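Local coordinates for cell division GTPase FtsZ, diverged (Clostridium botulinum C, PDB 3V3T), which is a diverged member of the tubulin/FtsZ family of cytoskeletal proteins, pairing a Rossmann-like N-terminal domain with a tubulin-type C-terminal domain, at residues V8-G13 / V92-T97; N31-N36 / M83-S88; N120-F125 / D158-L163. The protein carries 1 engineered substitution. One frame throughout, in Å; residues are numbered along the deposited sequence. Where two conformers were deposited one is given.

Overall arrangement
From the N terminus, strand 7-11 opens interaction 1, which closes when strand 91-97 returns beside it some eighty residues later. Within that excursion lies interaction 2, where strand 31-36 meets the end of helix 75-85 just before the chain enters strand 91-97. Interaction 3 follows in series: 120-125 pairs with 158-163 across the excursion made by helix 136-152. All three reach the same sheet, in its parallel part. Strand 31-36 flanks strand 7-11 on one side, and strand 122-129 flanks strand 91-97 on the other. Backbone hydrogen bonds therefore join interaction 1 to both others, while Lys121 reaches from interaction 3 to Ser87 O in interaction 2.

Interaction 1. Residues V8-G13 / V92-T97; sequences VFAPIG and VIFVAT
Val8 to Pro11 pair in parallel with Val92 to Val95, and the carbonyls and amides of the two strands zip together along this stretch. Ile93 N donates to Val8 O at 3.0 Å, the donor lying in the carbonyl plane. Ala10 N reaches Ile93 O at 2.8 Å from above its carbonyl plane. Further on, the link from Val95 N to Ala10 O stretches to 3.3 Å and approaches well out of plane. On the face carrying Phe9, Ile93 and Val95, the Phe9 side chain, with CG anti to the carbonyl carbon (chi1 -72°), lies side by side with that of Ile93, and Phe9 CD1 sits 3.8 Å from Val95 CG2. Helix 14-26 packs on this face. On the reverse, Ala10 CB comes 3.6 Å from Phe94 CD1, and Ile12 CD1 lies at the same ring carbon, under helix 101-117. Packing slackens toward the partly exposed Thr97: after Ile12 N bonds Val95 O, the chains diverge, and a water spans them, donating to Ile12 O at 2.6 Å and accepting from Thr97 N. Gly13 occupies the N-cap position before helix 14-26; at its backbone angles (phi 93°, psi 178°) a CB would press against the preceding carbonyl O. Two adjacent central strands, the first running through a glycine turn into a helix, are characteristic of the Rossmann-like domain of tubulin and FtsZ.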
ATOM      1  N   VAL A   8       4.236  11.565   3.104  1.00 30.49           N
ATOM      2  CA  VAL A   8       2.947  11.967   3.664  1.00 30.59           C
ATOM      3  C   VAL A   8       1.891  11.008   3.178  1.00 32.20           C
ATOM      4  O   VAL A   8       1.802  10.731   1.982  1.00 32.16           O
ATOM      5  CB  VAL A   8       2.539  13.401   3.276  1.00 31.65           C
ATOM      6  CG1 VAL A   8       2.609  13.591   1.773  1.00 38.26           C
ATOM      7  CG2 VAL A   8       1.134  13.699   3.783  1.00 29.41           C
ATOM      8  N   PHE A   9       1.106  10.483   4.113  1.00 32.15           N
ATOM      9  CA  PHE A   9      -0.016   9.618   3.782  1.00 27.20           C
ATOM     10  C   PHE A   9      -1.297  10.430   3.657  1.00 32.77           C
ATOM     11  O   PHE A   9      -1.564  11.344   4.451  1.00 31.71           O
ATOM     12  CB  PHE A   9      -0.209   8.542   4.856  1.00 28.07           C
ATOM     13  CG  PHE A   9       0.847   7.474   4.841  1.00 27.89           C
ATOM     14  CD1 PHE A   9       0.768   6.418   3.947  1.00 25.98           C
ATOM     15  CD2 PHE A   9       1.912   7.525   5.714  1.00 34.92           C
ATOM     16  CE1 PHE A   9       1.733   5.445   3.915  1.00 23.90           C
ATOM     17  CE2 PHE A   9       2.881   6.540   5.695  1.00 36.67           C
ATOM     18  CZ  PHE A   9       2.790   5.501   4.793  1.00 29.30           C
ATOM     19  N   ALA A  10      -2.096  10.081   2.664  1.00 28.29           N
ATOM     20  CA  ALA A  10      -3.418  10.651   2.541  1.00 32.17           C
ATOM     21  C   ALA A  10      -4.442   9.533   2.555  1.00 25.78           C
ATOM     22  O   ALA A  10      -4.937   9.120   1.505  1.00 30.95           O
ATOM     23  CB  ALA A  10      -3.526  11.463   1.269  1.00 34.41           C
ATOM     24  N   PRO A  11      -4.750   9.016   3.750  1.00 26.29           N
ATOM     25  CA  PRO A  11      -5.838   8.039   3.858  1.00 25.39           C
ATOM     26  C   PRO A  11      -7.153   8.731   3.531  1.00 31.61           C
ATOM     27  O   PRO A  11      -7.352   9.895   3.897  1.00 32.53           O
ATOM     28  CB  PRO A  11      -5.795   7.620   5.324  1.00 21.85           C
ATOM     29  CG  PRO A  11      -5.157   8.776   6.023  1.00 24.66           C
ATOM     30  CD  PRO A  11      -4.193   9.395   5.059  1.00 26.49           C
ATOM     31  N   ILE A  12      -8.026   8.023   2.822  1.00 29.40           N
ATOM     32  CA  ILE A  12      -9.304   8.571   2.408  1.00 28.71           C
ATOM     33  C   ILE A  12     -10.389   7.569   2.761  1.00 32.59           C
ATOM     34  O   ILE A  12     -10.400   6.441   2.251  1.00 29.07           O
ATOM     35  CB  ILE A  12      -9.327   8.864   0.883  1.00 40.28           C
ATOM     36  CG1 ILE A  12      -8.346   9.997   0.553  1.00 31.21           C
ATOM     37  CG2 ILE A  12     -10.751   9.195   0.410  1.00 33.73           C
ATOM     38  CD1 ILE A  12      -8.306  10.375  -0.886  1.00 24.03           C
ATOM     39  N   GLY A  13     -11.296   7.979   3.643  1.00 34.98           N
ATOM     40  CA  GLY A  13     -12.342   7.089   4.121  1.00 32.06           C
ATOM     41  C   GLY A  13     -11.967   6.362   5.404  1.00 31.87           C
ATOM     42  O   GLY A  13     -10.856   6.506   5.922  1.00 29.84           O
ATOM     43  N   VAL A  92       3.941  10.924  -1.763  1.00 27.04           N
ATOM     44  CA  VAL A  92       2.572  11.059  -1.309  1.00 26.20           C
ATOM     45  C   VAL A  92       1.869   9.713  -1.529  1.00 28.85           C
ATOM     46  O   VAL A  92       1.830   9.183  -2.645  1.00 28.34           O
ATOM     47  CB  VAL A  92       1.841  12.186  -2.082  1.00 27.93           C
ATOM     48  CG1 VAL A  92       0.448  12.380  -1.563  1.00 27.69           C
ATOM     49  CG2 VAL A  92       2.609  13.493  -1.977  1.00 31.78           C
ATOM     50  N   ILE A  93       1.341   9.136  -0.461  1.00 26.69           N
ATOM     51  CA  ILE A  93       0.747   7.816  -0.569  1.00 19.17           C
ATOM     52  C   ILE A  93      -0.691   7.845  -0.117  1.00 23.53           C
ATOM     53  O   ILE A  93      -0.986   8.093   1.052  1.00 29.39           O
ATOM     54  CB  ILE A  93       1.558   6.758   0.219  1.00 23.76           C
ATOM     55  CG1 ILE A  93       3.033   6.778  -0.224  1.00 25.20           C
ATOM     56  CG2 ILE A  93       0.955   5.346   0.021  1.00 20.40           C
ATOM     57  CD1 ILE A  93       3.968   5.865   0.652  1.00 26.19           C
ATOM     58  N   PHE A  94      -1.593   7.631  -1.064  1.00 23.60           N
ATOM     59  CA  PHE A  94      -3.004   7.584  -0.747  1.00 20.58           C
ATOM     60  C   PHE A  94      -3.299   6.171  -0.265  1.00 25.37           C
ATOM     61  O   PHE A  94      -2.679   5.199  -0.708  1.00 23.22           O
ATOM     62  CB  PHE A  94      -3.841   7.905  -1.989  1.00 20.28           C
ATOM     63  CG  PHE A  94      -3.679   9.306  -2.470  1.00 23.68           C
ATOM     64  CD1 PHE A  94      -4.530  10.304  -2.020  1.00 28.37           C
ATOM     65  CD2 PHE A  94      -2.658   9.638  -3.353  1.00 28.70           C
ATOM     66  CE1 PHE A  94      -4.368  11.615  -2.447  1.00 34.82           C
ATOM     67  CE2 PHE A  94      -2.502  10.934  -3.795  1.00 28.69           C
ATOM     68  CZ  PHE A  94      -3.357  11.930  -3.331  1.00 29.94           C
ATOM     69  N   VAL A  95      -4.254   6.062   0.639  1.00 22.00           N
ATOM     70  CA  VAL A  95      -4.582   4.786   1.241  1.00 23.74           C
ATOM     71  C   VAL A  95      -6.088   4.641   1.304  1.00 23.71           C
ATOM     72  O   VAL A  95      -6.779   5.523   1.819  1.00 28.80           O
ATOM     73  CB  VAL A  95      -4.022   4.715   2.659  1.00 26.47           C
ATOM     74  CG1 VAL A  95      -4.214   3.331   3.217  1.00 24.78           C
ATOM     75  CG2 VAL A  95      -2.531   5.095   2.665  1.00 23.29           C
ATOM     76  N   ALA A  96      -6.614   3.548   0.770  1.00 24.17           N
ATOM     77  CA  ALA A  96      -8.058   3.362   0.798  1.00 24.25           C
ATOM     78  C   ALA A  96      -8.476   1.905   0.888  1.00 21.62           C
ATOM     79  O   ALA A  96      -7.838   1.020   0.309  1.00 27.16           O
ATOM     80  CB  ALA A  96      -8.684   3.997  -0.443  1.00 25.60           C
ATOM     81  N   THR A  97      -9.574   1.672   1.590  1.00 25.76           N
ATOM     82  CA  THR A  97     -10.293   0.413   1.512  1.00 28.48           C
ATOM     83  C   THR A  97     -11.132   0.497   0.243  1.00 32.23           C
ATOM     84  O   THR A  97     -12.018   1.344   0.125  1.00 38.04           O
ATOM     85  CB  THR A  97     -11.187   0.208   2.758  1.00 31.57           C
ATOM     86  OG1 THR A  97     -10.343   0.034   3.900  1.00 36.14           O
ATOM     87  CG2 THR A  97     -12.037  -1.031   2.617  1.00 35.35           C
TER
HETATM   88  O   HOH W   1     -10.917   4.031   2.922  1.00 30.99           O

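Interaction 2. Residues N31-N36 / M83-S88; sequences NALFIN and MEKFSS
Lys85, in the last turn of helix 75-85, meets Leu33 at the margin of the contact, where Lys85 NZ comes within 4.4 Å of Leu33 CD1. The lysine side chain is extended from CB outward; nearer the backbone, Lys85 CB lies 3.7 Å above the centre of the Phe86 ring and covers that face. Phe86, the first residue to leave helical geometry, supplies most of what 83-88 brings to the contact. Its CG is anti to the carbonyl carbon (chi1 -51°), beside the backbone N, and the ring beyond it meets Asn31, Ala32 and Leu33. From the side of the ring plane away from Lys85 comes Asn31, whose CB stands 3.5 Å from Phe86 CE1, while its OD1 is 3.8 Å from the same carbon. The Asn31 amide and the ring are tilted by 34°, an oblique crossing. The amide is tied elsewhere, since Asn31 ND2 donates to Ile7 O on the adjoining strand. Ala32 contributes its carbonyl, with O 3.8 Å from Phe86 CZ. At the ring edge, near its plane, Leu33 CB lies 4.3 Å from Phe86 CE2, and His50 makes an edge-to-face contact with the same ring. Beyond the ring, Ser87 O accepts a hydrogen bond from Lys121 NZ. No hydrogen bond crosses between 31-36 and 83-88, and the two segments meet by van der Waals contact, largely around the Phe86 ring. In this Rossmann-like fold, helix 75-85 is the last helix of the crossover that carries the chain from strand 51-53 past strands 31-36 and 7-11 to strand 91-97.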
ATOM      1  N   ASN A  31       4.242  11.610   8.175  1.00 38.22           N
ATOM      2  CA  ASN A  31       3.237  12.664   8.092  1.00 35.53           C
ATOM      3  C   ASN A  31       1.940  12.118   7.500  1.00 38.77           C
ATOM      4  O   ASN A  31       1.961  11.160   6.722  1.00 37.04           O
ATOM      5  CB  ASN A  31       3.737  13.800   7.211  1.00 34.76           C
ATOM      6  CG  ASN A  31       5.103  14.311   7.626  1.00 40.04           C
ATOM      7  OD1 ASN A  31       5.256  14.942   8.674  1.00 47.69           O
ATOM      8  ND2 ASN A  31       6.100  14.060   6.790  1.00 45.92           N
ATOM      9  N   ALA A  32       0.814  12.745   7.836  1.00 32.55           N
ATOM     10  CA  ALA A  32      -0.484  12.228   7.426  1.00 36.08           C
ATOM     11  C   ALA A  32      -1.535  13.321   7.449  1.00 33.77           C
ATOM     12  O   ALA A  32      -1.568  14.141   8.355  1.00 33.39           O
ATOM     13  CB  ALA A  32      -0.922  11.055   8.345  1.00 28.90           C
ATOM     14  N   LEU A  33      -2.396  13.314   6.439  1.00 35.91           N
ATOM     15  CA  LEU A  33      -3.584  14.149   6.410  1.00 37.23           C
ATOM     16  C   LEU A  33      -4.761  13.211   6.223  1.00 38.72           C
ATOM     17  O   LEU A  33      -4.952  12.645   5.143  1.00 38.21           O
ATOM     18  CB  LEU A  33      -3.527  15.127   5.239  1.00 35.92           C
ATOM     19  CG  LEU A  33      -4.783  15.996   5.094  1.00 46.02           C
ATOM     20  CD1 LEU A  33      -4.899  16.981   6.251  1.00 41.38           C
ATOM     21  CD2 LEU A  33      -4.782  16.752   3.775  1.00 50.59           C
ATOM     22  N   PHE A  34      -5.540  13.003   7.276  1.00 39.64           N
ATOM     23  CA  PHE A  34      -6.667  12.083   7.157  1.00 35.70           C
ATOM     24  C   PHE A  34      -7.848  12.788   6.513  1.00 40.09           C
ATOM     25  O   PHE A  34      -8.273  13.848   6.963  1.00 45.67           O
ATOM     26  CB  PHE A  34      -7.062  11.533   8.509  1.00 30.43           C
ATOM     27  CG  PHE A  34      -5.994  10.702   9.171  1.00 36.71           C
ATOM     28  CD1 PHE A  34      -6.137   9.327   9.283  1.00 33.72           C
ATOM     29  CD2 PHE A  34      -4.877  11.299   9.719  1.00 31.05           C
ATOM     30  CE1 PHE A  34      -5.177   8.571   9.918  1.00 33.20           C
ATOM     31  CE2 PHE A  34      -3.916  10.554  10.354  1.00 36.18           C
ATOM     32  CZ  PHE A  34      -4.060   9.183  10.451  1.00 31.61           C
ATOM     33  N   ILE A  35      -8.374  12.190   5.457  1.00 35.48           N
ATOM     34  CA  ILE A  35      -9.437  12.807   4.689  1.00 33.71           C
ATOM     35  C   ILE A  35     -10.664  11.927   4.762  1.00 42.84           C
ATOM     36  O   ILE A  35     -10.566  10.705   4.604  1.00 42.43           O
ATOM     37  CB  ILE A  35      -9.004  12.957   3.219  1.00 35.06           C
ATOM     38  CG1 ILE A  35      -7.861  13.971   3.111  1.00 35.77           C
ATOM     39  CG2 ILE A  35     -10.176  13.355   2.345  1.00 30.87           C
ATOM     40  CD1 ILE A  35      -6.831  13.632   2.024  1.00 39.30           C
ATOM     41  N   ASN A  36     -11.822  12.535   5.005  1.00 40.83           N
ATOM     42  CA  ASN A  36     -13.044  11.754   5.166  1.00 40.98           C
ATOM     43  C   ASN A  36     -14.326  12.588   5.040  1.00 48.08           C
ATOM     44  O   ASN A  36     -14.344  13.774   5.365  1.00 48.86           O
ATOM     45  CB  ASN A  36     -13.014  11.040   6.525  1.00 42.26           C
ATOM     46  CG  ASN A  36     -13.782   9.720   6.527  1.00 44.21           C
ATOM     47  OD1 ASN A  36     -14.760   9.543   5.796  1.00 42.74           O
ATOM     48  ND2 ASN A  36     -13.335   8.786   7.358  1.00 44.58           N
ATOM     49  N   MET A  83      -0.454  19.839   0.262  1.00 71.80           N
ATOM     50  CA  MET A  83       0.712  20.571  -0.217  1.00 72.07           C
ATOM     51  C   MET A  83       1.058  21.771   0.650  1.00 74.33           C
ATOM     52  O   MET A  83       2.208  22.198   0.697  1.00 80.33           O
ATOM     53  CB  MET A  83       0.511  20.994  -1.670  1.00 69.76           C
ATOM     54  CG  MET A  83       0.353  19.810  -2.609  1.00 64.40           C
ATOM     55  SD  MET A  83       1.687  18.639  -2.361  1.00 73.40           S
ATOM     56  CE  MET A  83       1.131  17.225  -3.322  1.00 42.38           C
ATOM     57  N   GLU A  84       0.071  22.318   1.341  1.00 80.61           N
ATOM     58  CA  GLU A  84       0.344  23.434   2.235  1.00 93.22           C
ATOM     59  C   GLU A  84       1.245  22.952   3.357  1.00 87.71           C
ATOM     60  O   GLU A  84       2.354  23.462   3.555  1.00 87.63           O
ATOM     61  CB  GLU A  84      -0.950  23.993   2.827  1.00101.05           C
ATOM     62  CG  GLU A  84      -0.722  25.008   3.935  1.00110.08           C
ATOM     63  CD  GLU A  84      -2.000  25.393   4.653  1.00116.62           C
ATOM     64  OE1 GLU A  84      -2.420  24.644   5.562  1.00115.65           O
ATOM     65  OE2 GLU A  84      -2.582  26.448   4.314  1.00121.40           O
ATOM     66  N   LYS A  85       0.760  21.940   4.070  1.00 75.30           N
ATOM     67  CA  LYS A  85       1.409  21.458   5.280  1.00 73.17           C
ATOM     68  C   LYS A  85       2.645  20.611   4.993  1.00 62.73           C
ATOM     69  O   LYS A  85       3.637  20.683   5.718  1.00 65.86           O
ATOM     70  CB  LYS A  85       0.403  20.658   6.111  1.00 81.91           C
ATOM     71  CG  LYS A  85      -0.911  21.397   6.331  1.00 93.43           C
ATOM     72  CD  LYS A  85      -1.898  20.563   7.129  1.00 96.11           C
ATOM     73  CE  LYS A  85      -3.098  21.395   7.549  1.00100.15           C
ATOM     74  NZ  LYS A  85      -4.005  20.629   8.448  1.00100.66           N
ATOM     75  N   PHE A  86       2.584  19.830   3.919  1.00 56.66           N
ATOM     76  CA  PHE A  86       3.599  18.813   3.641  1.00 59.85           C
ATOM     77  C   PHE A  86       4.218  18.976   2.261  1.00 61.53           C
ATOM     78  O   PHE A  86       4.442  17.989   1.564  1.00 56.19           O
ATOM     79  CB  PHE A  86       2.994  17.408   3.781  1.00 47.20           C
ATOM     80  CG  PHE A  86       2.264  17.198   5.078  1.00 47.43           C
ATOM     81  CD1 PHE A  86       2.951  17.188   6.281  1.00 55.71           C
ATOM     82  CD2 PHE A  86       0.892  17.040   5.099  1.00 45.83           C
ATOM     83  CE1 PHE A  86       2.285  17.009   7.480  1.00 56.23           C
ATOM     84  CE2 PHE A  86       0.217  16.852   6.298  1.00 46.60           C
ATOM     85  CZ  PHE A  86       0.911  16.838   7.486  1.00 52.78           C
ATOM     86  N   SER A  87       4.484  20.223   1.873  1.00 61.86           N
ATOM     87  CA  SER A  87       5.063  20.519   0.567  1.00 65.18           C
ATOM     88  C   SER A  87       6.510  20.038   0.480  1.00 71.04           C
ATOM     89  O   SER A  87       7.046  19.840  -0.613  1.00 77.10           O
ATOM     90  CB  SER A  87       5.004  22.025   0.276  1.00 68.73           C
ATOM     91  OG  SER A  87       6.030  22.724   0.958  1.00 69.47           O
ATOM     92  N   SER A  88       7.145  19.869   1.636  1.00 66.35           N
ATOM     93  CA  SER A  88       8.502  19.335   1.693  1.00 68.42           C
ATOM     94  C   SER A  88       8.558  17.803   1.484  1.00 66.13           C
ATOM     95  O   SER A  88       9.645  17.222   1.399  1.00 62.93           O
ATOM     96  CB  SER A  88       9.153  19.713   3.025  1.00 73.72           C
ATOM     97  OG  SER A  88       8.323  19.340   4.114  1.00 82.29           O
TER

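Interaction 3. Residues N120-F125 / D158-L163; sequences NKHFGF and DISIYL
Tyr162 N and Phe125 O form the shortest of the hydrogen bonds joining 120-125 to 158-163, 2.7 Å long and nearly straight at 174°. One step back along the strands, Phe125 N donates to Ser160 O at 2.9 Å; here the hydrogen is bent off the line, at 140°, although the donor still approaches close to the carbonyl axis. Ser160 N in turn gives its hydrogen to Phe123 O, with the donor lying in the carbonyl plane. Ser160 is thus gripped through both backbone polar groups, and its side chain adds a further link: OG lies 3.1 Å from His122 NE2, near the plane of the imidazole, and either atom could donate. His122 was modelled in two conformers, so this bond belongs to one of them. Ser160 OG sits between its own N and carbonyl carbon (chi1 68°). That placement also sets OG 3.6 Å from Gly124 CA, a close fit against a residue with no side chain. At the N-terminal margin, a water accepts from Phe123 N and donates to Asp158 O.

Apolar contacts gather around Ile159: its CG2 is 4.1 Å from Phe123 CB, and its CD1 reaches 3.9 Å from Phe125 CB. Ile159 CB also makes a close backbone contact, 3.3 Å from Phe123 O. Around this pairing, helix 136-152, which connects the two strands in a beta-alpha-beta unit, packs Ile149 on Phe125 and Ile159. Helix 101-117 covers Phe123, and its Lys115 forms a salt bridge with Asp158. Strand 91-97 flanks 122-129 on its other side, while strand 211-217 continues the sheet beyond 160-165.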
ATOM      1  N   ASN A 120       6.661  16.193 -10.423  1.00 55.08           N
ATOM      2  CA  ASN A 120       7.952  15.912  -9.794  1.00 56.05           C
ATOM      3  C   ASN A 120       7.887  15.153  -8.462  1.00 53.95           C
ATOM      4  O   ASN A 120       8.912  14.654  -7.976  0.82 46.86           O
ATOM      5  CB  ASN A 120       8.759  17.201  -9.634  1.00 70.27           C
ATOM      6  CG  ASN A 120       9.306  17.707 -10.957  1.00 82.30           C
ATOM      7  OD1 ASN A 120       9.761  16.918 -11.790  1.00 82.56           O
ATOM      8  ND2 ASN A 120       9.253  19.022 -11.163  1.00 80.81           N
ATOM      9  N   LYS A 121       6.697  15.060  -7.874  1.00 46.28           N
ATOM     10  CA  LYS A 121       6.528  14.218  -6.692  1.00 44.83           C
ATOM     11  C   LYS A 121       6.249  12.773  -7.090  1.00 36.61           C
ATOM     12  O   LYS A 121       5.768  12.505  -8.193  1.00 38.78           O
ATOM     13  CB  LYS A 121       5.404  14.743  -5.783  1.00 47.78           C
ATOM     14  CG  LYS A 121       5.670  16.133  -5.209  1.00 60.74           C
ATOM     15  CD  LYS A 121       4.635  16.513  -4.154  1.00 64.11           C
ATOM     16  CE  LYS A 121       4.775  17.974  -3.713  1.00 58.06           C
ATOM     17  NZ  LYS A 121       6.084  18.274  -3.052  1.00 59.05           N
ATOM     18  N   HIS A 122       6.573  11.844  -6.196  1.00 30.33           N
ATOM     19  CA  HIS A 122       6.227  10.446  -6.401  0.51 29.49           C
ATOM     20  C   HIS A 122       4.938  10.098  -5.674  1.00 28.49           C
ATOM     21  O   HIS A 122       4.723  10.512  -4.534  0.76 30.44           O
ATOM     22  CB  HIS A 122       7.329   9.492  -5.941  0.51 30.48           C
ATOM     23  CG  HIS A 122       6.951   8.055  -6.105  0.51 34.16           C
ATOM     24  ND1 HIS A 122       7.007   7.408  -7.320  0.51 35.81           N
ATOM     25  CD2 HIS A 122       6.438   7.161  -5.226  0.51 27.66           C
ATOM     26  CE1 HIS A 122       6.575   6.169  -7.175  0.51 26.24           C
ATOM     27  NE2 HIS A 122       6.224   5.993  -5.915  0.51 20.55           N
ATOM     28  N   PHE A 123       4.069   9.354  -6.355  1.00 26.87           N
ATOM     29  CA  PHE A 123       2.782   8.972  -5.783  1.00 24.53           C
ATOM     30  C   PHE A 123       2.634   7.478  -5.647  1.00 29.14           C
ATOM     31  O   PHE A 123       3.062   6.711  -6.513  1.00 26.94           O
ATOM     32  CB  PHE A 123       1.609   9.547  -6.580  1.00 30.88           C
ATOM     33  CG  PHE A 123       1.517  11.038  -6.503  1.00 36.68           C
ATOM     34  CD1 PHE A 123       0.827  11.648  -5.477  1.00 36.31           C
ATOM     35  CD2 PHE A 123       2.154  11.829  -7.435  1.00 35.26           C
ATOM     36  CE1 PHE A 123       0.760  13.021  -5.395  1.00 34.75           C
ATOM     37  CE2 PHE A 123       2.087  13.200  -7.356  1.00 33.67           C
ATOM     38  CZ  PHE A 123       1.386  13.794  -6.331  1.00 35.62           C
ATOM     39  N   GLY A 124       2.017   7.074  -4.546  1.00 27.88           N
ATOM     40  CA  GLY A 124       1.737   5.678  -4.316  1.00 20.73           C
ATOM     41  C   GLY A 124       0.319   5.485  -3.822  1.00 23.19           C
ATOM     42  O   GLY A 124      -0.385   6.432  -3.459  1.00 24.23           O
ATOM     43  N   PHE A 125      -0.091   4.228  -3.807  1.00 20.83           N
ATOM     44  CA  PHE A 125      -1.442   3.861  -3.451  1.00 20.33           C
ATOM     45  C   PHE A 125      -1.404   2.568  -2.658  1.00 24.25           C
ATOM     46  O   PHE A 125      -0.852   1.562  -3.123  1.00 21.74           O
ATOM     47  CB  PHE A 125      -2.272   3.642  -4.711  1.00 20.14           C
ATOM     48  CG  PHE A 125      -3.660   3.101  -4.435  1.00 25.72           C
ATOM     49  CD1 PHE A 125      -4.567   3.843  -3.692  1.00 24.28           C
ATOM     50  CD2 PHE A 125      -4.056   1.870  -4.937  1.00 23.26           C
ATOM     51  CE1 PHE A 125      -5.838   3.365  -3.429  1.00 24.44           C
ATOM     52  CE2 PHE A 125      -5.325   1.379  -4.691  1.00 24.62           C
ATOM     53  CZ  PHE A 125      -6.224   2.122  -3.934  1.00 25.07           C
ATOM     54  N   ASP A 158       2.636   4.684 -13.474  1.00 32.05           N
ATOM     55  CA  ASP A 158       3.004   6.027 -13.002  1.00 32.38           C
ATOM     56  C   ASP A 158       3.075   6.153 -11.472  1.00 37.12           C
ATOM     57  O   ASP A 158       3.451   7.205 -10.931  1.00 35.28           O
ATOM     58  CB  ASP A 158       2.033   7.084 -13.544  1.00 38.08           C
ATOM     59  CG  ASP A 158       2.055   7.189 -15.060  1.00 46.42           C
ATOM     60  OD1 ASP A 158       3.103   6.871 -15.669  1.00 47.52           O
ATOM     61  OD2 ASP A 158       1.017   7.591 -15.639  1.00 54.40           O
ATOM     62  N   ILE A 159       2.701   5.092 -10.772  1.00 29.61           N
ATOM     63  CA  ILE A 159       2.640   5.135  -9.320  1.00 26.74           C
ATOM     64  C   ILE A 159       3.155   3.827  -8.748  1.00 27.88           C
ATOM     65  O   ILE A 159       3.288   2.831  -9.456  1.00 31.80           O
ATOM     66  CB  ILE A 159       1.192   5.323  -8.814  1.00 26.88           C
ATOM     67  CG1 ILE A 159       0.330   4.125  -9.201  1.00 24.87           C
ATOM     68  CG2 ILE A 159       0.572   6.636  -9.348  1.00 31.05           C
ATOM     69  CD1 ILE A 159      -0.967   4.017  -8.368  1.00 22.09           C
ATOM     70  N   SER A 160       3.440   3.821  -7.458  1.00 19.85           N
ATOM     71  CA  SER A 160       3.780   2.567  -6.814  1.00 29.27           C
ATOM     72  C   SER A 160       2.517   2.075  -6.100  1.00 28.53           C
ATOM     73  O   SER A 160       1.699   2.868  -5.648  1.00 27.08           O
ATOM     74  CB  SER A 160       4.970   2.750  -5.884  1.00 24.80           C
ATOM     75  OG  SER A 160       4.613   3.542  -4.787  1.00 40.27           O
ATOM     76  N   ILE A 161       2.312   0.769  -6.069  1.00 30.86           N
ATOM     77  CA  ILE A 161       1.049   0.216  -5.591  1.00 22.02           C
ATOM     78  C   ILE A 161       1.339  -0.819  -4.500  1.00 32.01           C
ATOM     79  O   ILE A 161       2.165  -1.704  -4.701  1.00 30.91           O
ATOM     80  CB  ILE A 161       0.274  -0.484  -6.747  1.00 27.34           C
ATOM     81  CG1 ILE A 161      -0.222   0.535  -7.771  1.00 26.96           C
ATOM     82  CG2 ILE A 161      -0.903  -1.298  -6.209  1.00 13.69           C
ATOM     83  CD1 ILE A 161      -0.815  -0.099  -9.032  1.00 24.17           C
ATOM     84  N   TYR A 162       0.684  -0.692  -3.347  1.00 19.88           N
ATOM     85  CA  TYR A 162       0.781  -1.699  -2.303  1.00 23.55           C
ATOM     86  C   TYR A 162      -0.617  -2.279  -2.188  1.00 22.20           C
ATOM     87  O   TYR A 162      -1.498  -1.654  -1.615  1.00 23.38           O
ATOM     88  CB  TYR A 162       1.202  -1.085  -0.960  1.00 21.11           C
ATOM     89  CG  TYR A 162       2.527  -0.334  -0.963  1.00 22.87           C
ATOM     90  CD1 TYR A 162       3.665  -0.898  -0.397  1.00 20.72           C
ATOM     91  CD2 TYR A 162       2.637   0.949  -1.516  1.00 25.38           C
ATOM     92  CE1 TYR A 162       4.871  -0.227  -0.386  1.00 26.44           C
ATOM     93  CE2 TYR A 162       3.857   1.634  -1.513  1.00 26.10           C
ATOM     94  CZ  TYR A 162       4.965   1.036  -0.938  1.00 27.48           C
ATOM     95  OH  TYR A 162       6.178   1.668  -0.908  1.00 33.58           O
ATOM     96  N   LEU A 163      -0.828  -3.454  -2.772  1.00 17.82           N
ATOM     97  CA  LEU A 163      -2.165  -4.012  -2.893  1.00 19.08           C
ATOM     98  C   LEU A 163      -2.346  -5.089  -1.843  1.00 18.81           C
ATOM     99  O   LEU A 163      -1.680  -6.140  -1.901  1.00 22.44           O
ATOM    100  CB  LEU A 163      -2.369  -4.612  -4.294  1.00 14.26           C
ATOM    101  CG  LEU A 163      -3.820  -4.950  -4.669  1.00 24.37           C
ATOM    102  CD1 LEU A 163      -4.685  -3.703  -4.476  1.00 22.74           C
ATOM    103  CD2 LEU A 163      -3.963  -5.475  -6.124  1.00 18.54           C
TER
HETATM  104  O   HOH W   2       4.328   8.785  -9.154  1.00 33.79           O